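Local coordinates for protein cleavage and polyadenylation specificity factor 100 KD subunit (Methanosarcina mazei, PDB 2XR1) that probably terminates transcription by cleaving nascent RNA where it leaves RNA polymerase, working as a two-zinc endonuclease and 5'-3' exonuclease, at residues V184-L189 with S198-S203; S207-D212 with I238-V243; A414-F419 with P504-A509. All coordinates share one frame; numbering follows the deposited sequence.

Contact 1 (V184-L189 with S198-S203)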
loop_
_atom_site.group_PDB
_atom_site.type_symbol
_atom_site.label_atom_id
_atom_site.label_comp_id
_atom_site.label_asym_id
_atom_site.label_seq_id
_atom_site.Cartn_x
_atom_site.Cartn_y
_atom_site.Cartn_z
ATOM N N VAL B 184 1.007 -6.125 11.062
ATOM C CA VAL B 184 -0.320 -5.670 10.781
ATOM C C VAL B 184 -0.198 -4.266 10.178
ATOM O O VAL B 184 0.657 -3.487 10.576
ATOM C CB VAL B 184 -1.157 -5.618 12.101
ATOM C CG1 VAL B 184 -2.616 -5.389 11.813
ATOM C CG2 VAL B 184 -0.963 -6.923 12.868
ATOM N N ARG B 185 -1.039 -3.959 9.201
ATOM C CA ARG B 185 -1.088 -2.632 8.637
ATOM C C ARG B 185 -2.443 -2.262 8.094
ATOM O O ARG B 185 -3.239 -3.096 7.815
ATOM C CB ARG B 185 -0.028 -2.479 7.602
ATOM C CG ARG B 185 -0.000 -3.559 6.606
ATOM C CD ARG B 185 1.242 -3.432 5.761
ATOM N NE ARG B 185 1.031 -4.197 4.555
ATOM C CZ ARG B 185 1.476 -3.893 3.354
ATOM N NH1 ARG B 185 2.197 -2.804 3.125
ATOM N NH2 ARG B 185 1.179 -4.707 2.370
ATOM N N VAL B 186 -2.697 -0.977 7.980
ATOM C CA VAL B 186 -3.941 -0.450 7.430
ATOM C C VAL B 186 -3.649 0.445 6.230
ATOM O O VAL B 186 -2.862 1.390 6.370
ATOM C CB VAL B 186 -4.584 0.462 8.428
ATOM C CG1 VAL B 186 -5.818 1.082 7.814
ATOM C CG2 VAL B 186 -4.861 -0.275 9.730
ATOM N N THR B 187 -4.247 0.139 5.068
ATOM C CA THR B 187 -4.165 0.986 3.874
ATOM C C THR B 187 -5.501 1.670 3.727
ATOM O O THR B 187 -6.522 1.049 3.960
ATOM C CB THR B 187 -3.881 0.189 2.575
ATOM O OG1 THR B 187 -2.682 -0.574 2.699
ATOM C CG2 THR B 187 -3.709 1.132 1.367
ATOM N N ALA B 188 -5.494 2.956 3.369
ATOM C CA ALA B 188 -6.738 3.724 3.189
ATOM C C ALA B 188 -7.075 3.799 1.703
ATOM O O ALA B 188 -6.210 4.135 0.879
ATOM C CB ALA B 188 -6.604 5.140 3.778
ATOM N N LEU B 189 -8.314 3.488 1.354
ATOM C CA LEU B 189 -8.709 3.560 -0.018
ATOM C C LEU B 189 -9.805 4.595 -0.294
ATOM O O LEU B 189 -10.234 4.751 -1.433
ATOM C CB LEU B 189 -9.179 2.204 -0.456
ATOM C CG LEU B 189 -8.133 1.106 -0.323
ATOM C CD1 LEU B 189 -8.821 -0.247 -0.522
ATOM C CD2 LEU B 189 -7.004 1.273 -1.322
ATOM N N SER B 198 -15.693 5.888 2.419
ATOM C CA SER B 198 -14.979 5.122 3.382
ATOM C C SER B 198 -14.713 3.751 2.829
ATOM O O SER B 198 -15.612 3.112 2.226
ATOM C CB SER B 198 -15.797 4.981 4.660
ATOM O OG SER B 198 -15.807 6.174 5.469
ATOM N N CYS B 199 -13.479 3.295 3.051
ATOM C CA CYS B 199 -13.013 2.002 2.573
ATOM C C CYS B 199 -11.562 1.815 3.057
ATOM O O CYS B 199 -10.708 2.641 2.748
ATOM C CB CYS B 199 -13.073 1.950 1.048
ATOM S SG CYS B 199 -12.618 0.342 0.374
ATOM N N PHE B 200 -11.303 0.787 3.860
ATOM C CA PHE B 200 -10.010 0.605 4.497
ATOM C C PHE B 200 -9.572 -0.842 4.344
ATOM O O PHE B 200 -10.377 -1.782 4.319
ATOM C CB PHE B 200 -10.106 0.976 5.986
ATOM C CG PHE B 200 -10.328 2.422 6.219
ATOM C CD1 PHE B 200 -9.227 3.306 6.359
ATOM C CD2 PHE B 200 -11.598 2.940 6.238
ATOM C CE1 PHE B 200 -9.418 4.662 6.535
ATOM C CE2 PHE B 200 -11.795 4.333 6.402
ATOM C CZ PHE B 200 -10.706 5.191 6.555
ATOM N N LEU B 201 -8.279 -1.062 4.258
ATOM C CA LEU B 201 -7.794 -2.446 4.180
ATOM C C LEU B 201 -6.982 -2.717 5.412
ATOM O O LEU B 201 -6.073 -1.990 5.656
ATOM C CB LEU B 201 -6.957 -2.657 2.947
ATOM C CG LEU B 201 -6.631 -4.118 2.688
ATOM C CD1 LEU B 201 -7.857 -4.806 2.166
ATOM C CD2 LEU B 201 -5.339 -4.243 1.727
ATOM N N LEU B 202 -7.351 -3.724 6.201
ATOM C CA LEU B 202 -6.551 -4.197 7.327
ATOM C C LEU B 202 -5.898 -5.458 6.838
ATOM O O LEU B 202 -6.563 -6.303 6.295
ATOM C CB LEU B 202 -7.445 -4.496 8.521
ATOM C CG LEU B 202 -6.916 -5.281 9.712
ATOM C CD1 LEU B 202 -5.772 -4.582 10.448
ATOM C CD2 LEU B 202 -8.137 -5.526 10.631
ATOM N N SER B 203 -4.589 -5.589 6.999
ATOM C CA SER B 203 -3.923 -6.711 6.407
ATOM C C SER B 203 -2.843 -7.253 7.314
ATOM O O SER B 203 -2.276 -6.526 8.159
ATOM C CB SER B 203 -3.384 -6.383 5.004
ATOM O OG SER B 203 -2.159 -5.677 5.071
#

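Contact 2 (S207-D212 with I238-V243)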
loop_
_atom_site.group_PDB
_atom_site.type_symbol
_atom_site.label_atom_id
_atom_site.label_comp_id
_atom_site.label_asym_id
_atom_site.label_seq_id
_atom_site.Cartn_x
_atom_site.Cartn_y
_atom_site.Cartn_z
ATOM N N SER B 207 -3.825 -12.395 5.760
ATOM C CA SER B 207 -5.177 -11.967 5.637
ATOM C C SER B 207 -5.336 -10.525 5.236
ATOM O O SER B 207 -4.516 -9.670 5.563
ATOM C CB SER B 207 -5.887 -12.228 6.963
ATOM O OG SER B 207 -5.730 -13.600 7.252
ATOM N N ARG B 208 -6.424 -10.293 4.518
ATOM C CA ARG B 208 -6.777 -8.991 4.014
ATOM C C ARG B 208 -8.249 -8.811 4.248
ATOM O O ARG B 208 -9.044 -9.655 3.855
ATOM C CB ARG B 208 -6.406 -8.913 2.541
ATOM C CG ARG B 208 -4.887 -8.785 2.336
ATOM C CD ARG B 208 -4.419 -9.480 1.130
ATOM N NE ARG B 208 -4.711 -10.918 1.198
ATOM C CZ ARG B 208 -3.900 -11.868 1.697
ATOM N NH1 ARG B 208 -2.700 -11.567 2.194
ATOM N NH2 ARG B 208 -4.308 -13.147 1.710
ATOM N N ILE B 209 -8.577 -7.766 4.990
ATOM C CA ILE B 209 -9.918 -7.487 5.426
ATOM C C ILE B 209 -10.196 -6.106 4.932
ATOM O O ILE B 209 -9.380 -5.228 5.088
ATOM C CB ILE B 209 -10.070 -7.536 7.010
ATOM C CG1 ILE B 209 -9.605 -8.896 7.550
ATOM C CG2 ILE B 209 -11.477 -7.403 7.433
ATOM C CD1 ILE B 209 -10.229 -10.115 6.843
ATOM N N LEU B 210 -11.371 -5.939 4.352
ATOM C CA LEU B 210 -11.830 -4.657 3.872
ATOM C C LEU B 210 -12.887 -4.136 4.821
ATOM O O LEU B 210 -13.894 -4.800 5.012
ATOM C CB LEU B 210 -12.388 -4.823 2.459
ATOM C CG LEU B 210 -12.203 -3.727 1.434
ATOM C CD1 LEU B 210 -10.763 -3.320 1.209
ATOM C CD2 LEU B 210 -12.816 -4.285 0.185
ATOM N N ILE B 211 -12.656 -2.979 5.443
ATOM C CA ILE B 211 -13.676 -2.380 6.255
ATOM C C ILE B 211 -14.337 -1.260 5.445
ATOM O O ILE B 211 -13.685 -0.285 5.073
ATOM C CB ILE B 211 -13.141 -1.849 7.585
ATOM C CG1 ILE B 211 -12.610 -2.996 8.456
ATOM C CG2 ILE B 211 -14.265 -1.110 8.356
ATOM C CD1 ILE B 211 -11.086 -3.274 8.406
ATOM N N ASP B 212 -15.637 -1.429 5.199
ATOM C CA ASP B 212 -16.479 -0.493 4.450
ATOM C C ASP B 212 -16.082 -0.392 2.964
ATOM O O ASP B 212 -14.961 -0.703 2.573
ATOM C CB ASP B 212 -16.574 0.899 5.127
ATOM C CG ASP B 212 -17.430 0.888 6.436
ATOM O OD1 ASP B 212 -18.212 -0.093 6.614
ATOM O OD2 ASP B 212 -17.346 1.864 7.290
ATOM N N ILE B 238 -9.183 -11.029 -0.992
ATOM C CA ILE B 238 -9.845 -10.443 0.149
ATOM C C ILE B 238 -10.636 -11.482 0.957
ATOM O O ILE B 238 -11.633 -12.002 0.498
ATOM C CB ILE B 238 -10.804 -9.291 -0.226
ATOM C CG1 ILE B 238 -10.126 -8.271 -1.141
ATOM C CG2 ILE B 238 -11.254 -8.625 1.014
ATOM C CD1 ILE B 238 -9.080 -7.440 -0.472
ATOM N N ASP B 239 -10.222 -11.709 2.199
ATOM C CA ASP B 239 -10.881 -12.649 3.073
ATOM C C ASP B 239 -12.303 -12.237 3.479
ATOM O O ASP B 239 -13.201 -13.098 3.583
ATOM C CB ASP B 239 -10.017 -12.892 4.299
ATOM C CG ASP B 239 -8.701 -13.621 3.952
ATOM O OD1 ASP B 239 -7.948 -13.151 3.025
ATOM O OD2 ASP B 239 -8.423 -14.694 4.588
ATOM N N ALA B 240 -12.518 -10.939 3.707
ATOM C CA ALA B 240 -13.840 -10.464 4.147
ATOM C C ALA B 240 -14.064 -8.989 3.934
ATOM O O ALA B 240 -13.151 -8.226 3.781
ATOM C CB ALA B 240 -14.056 -10.802 5.583
ATOM N N VAL B 241 -15.319 -8.605 3.904
ATOM C CA VAL B 241 -15.709 -7.219 3.886
ATOM C C VAL B 241 -16.522 -7.019 5.152
ATOM O O VAL B 241 -17.401 -7.818 5.447
ATOM C CB VAL B 241 -16.514 -6.866 2.589
ATOM C CG1 VAL B 241 -17.074 -5.487 2.657
ATOM C CG2 VAL B 241 -15.584 -6.999 1.325
ATOM N N ILE B 242 -16.190 -5.986 5.928
ATOM C CA ILE B 242 -17.009 -5.616 7.057
ATOM C C ILE B 242 -17.768 -4.332 6.746
ATOM O O ILE B 242 -17.197 -3.372 6.285
ATOM C CB ILE B 242 -16.175 -5.500 8.321
ATOM C CG1 ILE B 242 -15.876 -6.904 8.863
ATOM C CG2 ILE B 242 -16.925 -4.763 9.413
ATOM C CD1 ILE B 242 -14.759 -7.623 8.212
ATOM N N VAL B 243 -19.058 -4.317 6.996
ATOM C CA VAL B 243 -19.861 -3.117 6.855
ATOM C C VAL B 243 -20.186 -2.645 8.280
ATOM O O VAL B 243 -20.824 -3.354 9.072
ATOM C CB VAL B 243 -21.145 -3.408 6.059
ATOM C CG1 VAL B 243 -22.011 -2.201 6.013
ATOM C CG2 VAL B 243 -20.822 -3.926 4.614
#

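Contact 3 (A414-F419 with P504-A509)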
loop_
_atom_site.group_PDB
_atom_site.type_symbol
_atom_site.label_atom_id
_atom_site.label_comp_id
_atom_site.label_asym_id
_atom_site.label_seq_id
_atom_site.Cartn_x
_atom_site.Cartn_y
_atom_site.Cartn_z
ATOM N N ALA B 414 -42.797 23.200 7.036
ATOM C CA ALA B 414 -41.396 23.021 7.405
ATOM C C ALA B 414 -40.824 21.820 6.677
ATOM O O ALA B 414 -41.201 20.712 6.949
ATOM C CB ALA B 414 -41.274 22.856 8.919
ATOM N N VAL B 415 -39.940 22.058 5.717
ATOM C CA VAL B 415 -39.265 20.981 4.989
ATOM C C VAL B 415 -37.983 20.620 5.739
ATOM O O VAL B 415 -37.217 21.485 6.078
ATOM C CB VAL B 415 -38.940 21.399 3.536
ATOM C CG1 VAL B 415 -38.073 20.363 2.851
ATOM C CG2 VAL B 415 -40.253 21.660 2.743
ATOM N N ILE B 416 -37.799 19.344 6.036
ATOM C CA ILE B 416 -36.664 18.860 6.809
ATOM C C ILE B 416 -36.006 17.716 6.057
ATOM O O ILE B 416 -36.478 16.594 6.144
ATOM C CB ILE B 416 -37.121 18.282 8.176
ATOM C CG1 ILE B 416 -38.121 19.214 8.871
ATOM C CG2 ILE B 416 -35.942 17.990 9.038
ATOM C CD1 ILE B 416 -38.256 18.967 10.372
ATOM N N PRO B 417 -34.949 17.989 5.288
ATOM C CA PRO B 417 -34.244 16.914 4.628
ATOM C C PRO B 417 -33.645 15.975 5.620
ATOM O O PRO B 417 -33.279 16.387 6.690
ATOM C CB PRO B 417 -33.133 17.615 3.860
ATOM C CG PRO B 417 -32.964 18.853 4.538
ATOM C CD PRO B 417 -34.320 19.274 4.994
ATOM N N ALA B 418 -33.581 14.707 5.247
ATOM C CA ALA B 418 -33.220 13.631 6.151
ATOM C C ALA B 418 -32.760 12.444 5.343
ATOM O O ALA B 418 -33.040 12.331 4.174
ATOM C CB ALA B 418 -34.428 13.240 6.963
ATOM N N PHE B 419 -32.072 11.536 5.993
ATOM C CA PHE B 419 -31.786 10.234 5.418
ATOM C C PHE B 419 -32.881 9.280 5.771
ATOM O O PHE B 419 -33.593 9.505 6.746
ATOM C CB PHE B 419 -30.420 9.749 5.919
ATOM C CG PHE B 419 -29.300 10.595 5.416
ATOM C CD1 PHE B 419 -28.804 10.407 4.137
ATOM C CD2 PHE B 419 -28.803 11.633 6.188
ATOM C CE1 PHE B 419 -27.772 11.232 3.641
ATOM C CE2 PHE B 419 -27.789 12.445 5.717
ATOM C CZ PHE B 419 -27.268 12.241 4.445
ATOM N N PRO B 504 -50.302 24.088 6.015
ATOM C CA PRO B 504 -49.228 24.019 7.032
ATOM C C PRO B 504 -48.980 22.619 7.519
ATOM O O PRO B 504 -49.904 21.951 7.925
ATOM C CB PRO B 504 -49.766 24.866 8.182
ATOM C CG PRO B 504 -50.796 25.745 7.566
ATOM C CD PRO B 504 -51.412 24.961 6.446
ATOM N N CYS B 505 -47.730 22.184 7.488
ATOM C CA CYS B 505 -47.387 20.817 7.833
ATOM C C CYS B 505 -45.878 20.704 8.043
ATOM O O CYS B 505 -45.176 21.722 8.026
ATOM C CB CYS B 505 -47.856 19.881 6.709
ATOM S SG CYS B 505 -47.063 20.238 5.110
ATOM N N VAL B 506 -45.394 19.481 8.264
ATOM C CA VAL B 506 -43.956 19.211 8.338
ATOM C C VAL B 506 -43.614 18.135 7.317
ATOM O O VAL B 506 -44.338 17.148 7.183
ATOM C CB VAL B 506 -43.525 18.699 9.733
ATOM C CG1 VAL B 506 -42.144 18.142 9.672
ATOM C CG2 VAL B 506 -43.594 19.762 10.771
ATOM N N ILE B 507 -42.509 18.302 6.611
ATOM C CA ILE B 507 -42.072 17.299 5.656
ATOM C C ILE B 507 -40.663 16.778 5.991
ATOM O O ILE B 507 -39.687 17.522 5.878
ATOM C CB ILE B 507 -42.116 17.857 4.226
ATOM C CG1 ILE B 507 -43.515 18.416 3.960
ATOM C CG2 ILE B 507 -41.775 16.784 3.202
ATOM C CD1 ILE B 507 -43.739 18.849 2.565
ATOM N N LEU B 508 -40.572 15.523 6.428
ATOM C CA LEU B 508 -39.302 14.814 6.434
ATOM C C LEU B 508 -39.162 14.186 5.068
ATOM O O LEU B 508 -40.068 13.514 4.603
ATOM C CB LEU B 508 -39.249 13.752 7.523
ATOM C CG LEU B 508 -38.726 14.287 8.864
ATOM C CD1 LEU B 508 -39.033 15.740 9.004
ATOM C CD2 LEU B 508 -39.278 13.528 10.065
ATOM N N ALA B 509 -38.059 14.448 4.395
ATOM C CA ALA B 509 -37.896 13.946 3.042
ATOM C C ALA B 509 -36.438 13.789 2.720
ATOM O O ALA B 509 -35.575 14.503 3.256
ATOM C CB ALA B 509 -38.553 14.863 2.028
#

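Contact 1 (V184-L189 with S198-S203)
Strands 185-189 and 199-203 run antiparallel at 160°, their axes 4.7 Å apart, and five backbone hydrogen bonds close the hairpin, from Arg-185 with Ser-203 to Leu-189 N on Cys-199 O. The straightest goes from Leu-201 N to Thr-187 O (2.8 Å, 171°), nearly along the C=O axis. On one face Val-186 pairs with Leu-202 and Ala-188 with Phe-200. Phe-200 has CG anti to its carbonyl carbon, which puts ring atom CE1 4.0 Å from Ala-188 CB. At the far end Leu-202 lies alongside Val-184, pointing the same way, with CD1 3.5 Å from Val-184 CG1. The other face carries Arg-185, Thr-187, Leu-201 and Ser-203. Arg-185 leaves the backbone in the crowded position (chi1 50°) and then extends from CG to NE, its CG passing 3.4 Å from Ser-203 OG. Its NH1 forms a salt bridge with Glu-231 of the second subunit, while Thr-187 OG1 bonds to Thr-636 OG1. The hairpin thus has one apolar face, with Leu-202 on strand 337-343 and Phe-200 on strand 602-606 of the metallo-beta-lactamase sandwich, and one mixed face, where Leu-201 packs on Leu-210 and the buried Arg-185 is paired across the dimer interface.

Contact 2 (S207-D212 with I238-V243)
Asp-212 OD2 is the best-held polar atom here, gripped by two hydrogen bonds, one to His-250 ND1 and one to Thr-244 OG1. The carboxylate gets there with CG anti to its own carbonyl carbon (chi1 -72°), and its other oxygen, OD1, is hydrogen-bonded just outside the two segments. Since His-250 is a ligand of the second zinc, Asp-212 is a second-shell residue, placed to orient it, and may make the imidazole a stronger donor to the metal. The backbone anchors the aspartate as well: Asp-212 N gives a 2.7 Å bond to Ile-242 O, nearly along the C=O axis. Upstream, Leu-210 is held from both of its polar atoms, its N to Ala-240 O (3.0 Å, 173°) and its O from Ile-242 N. This is the parallel pairing of strands 208-211 and 240-242 in one of the two sheets of the metallo-beta-lactamase fold. A residue past Val-243 the chain enters the zinc-binding His-X-His-X-Asp-His motif, residues 245-250, and Asp-212, directly after Ile-211, probably corresponds to the aspartate of the family's first conserved motif. On the face turned toward strand 323-329, Ile-209 and Ile-242 cross obliquely, CG2 of Ile-209 meeting CD1 of Ile-242 at 3.4 Å. On the other face Leu-210 and Val-241 lie side by side, both CB and CD2 of the leucine 4.0 Å from Val-241 CG2. At the start of the pair Asp-239 N bonds to Arg-208 O at 2.9 Å. Their side chains make only a long salt bridge, NH2 of Arg-208 to OD1 of Asp-239 at 3.9 Å, with the guanidinium and carboxylate planes 60° apart and no N-H aimed at the oxygen. Stronger partners lie elsewhere: Arg-208 NE bonds to Gln-237 O, and Asp-239 OD2 pairs with Arg-175 NH2.

Contact 3 (A414-F419 with P504-A509)
Ile-416 and Leu-508 lie side by side and point the same way from neighbouring parallel strands. CG of Leu-508 lies on the side away from its carbonyl carbon (chi1 -89°), and an unusual chi2 of 28° turns CD1 against the isoleucine, 3.3 Å from Ile-416 CB and 3.6 Å from Ile-416 CD1. The same CD1 of Ile-416 reaches back obliquely across Val-506, 4.0 Å from Val-506 CG1, so one isoleucine spans two residues of the partner strand. Ala-414 completes that face. The opposite face pairs Val-415 with Ile-507, more loosely, and Pro-417 with Ala-509. Five backbone hydrogen bonds join the strands, alternating in direction as parallel pairing requires. Ile-416 N meets Ile-507 O nearly along the C=O axis, at 2.6 Å, whereas Ala-509 N, 3.2 Å from Ile-416 O, and Ala-418 N, 2.8 Å from Ala-509 O, both sit above the plane of their carbonyl. The two strands are the central pair of the six-stranded parallel sheet of the beta-CASP domain, flanked by strand 533-536 beside 414-417 and strand 445-448 beside 506-509. Helix 423-436 covers Val-506 and Leu-508, and helix 518-526 packs on Val-415, Ile-507 and Ala-509.

Read from the N terminus, the three contacts close in series, and none encloses or crosses another. Contact 1 shuts a short hairpin, eight residues between its segments. Contact 2 follows at once and closes a 25-residue connection without helix or strand. The two are fused through neighbouring strands 199-203 and 208-211, where Leu-202 N to Ile-209 O and Ile-211 N to Phe-200 O are probable hydrogen bonds, so together they tie four successive strands of one metallo-beta-lactamase sheet. Contact 3 comes much later and closes an 84-residue excursion rich in helix within the beta-CASP region. Its centre lies about 38 Å from the centre of contact 1 and about 37 Å from that of contact 2.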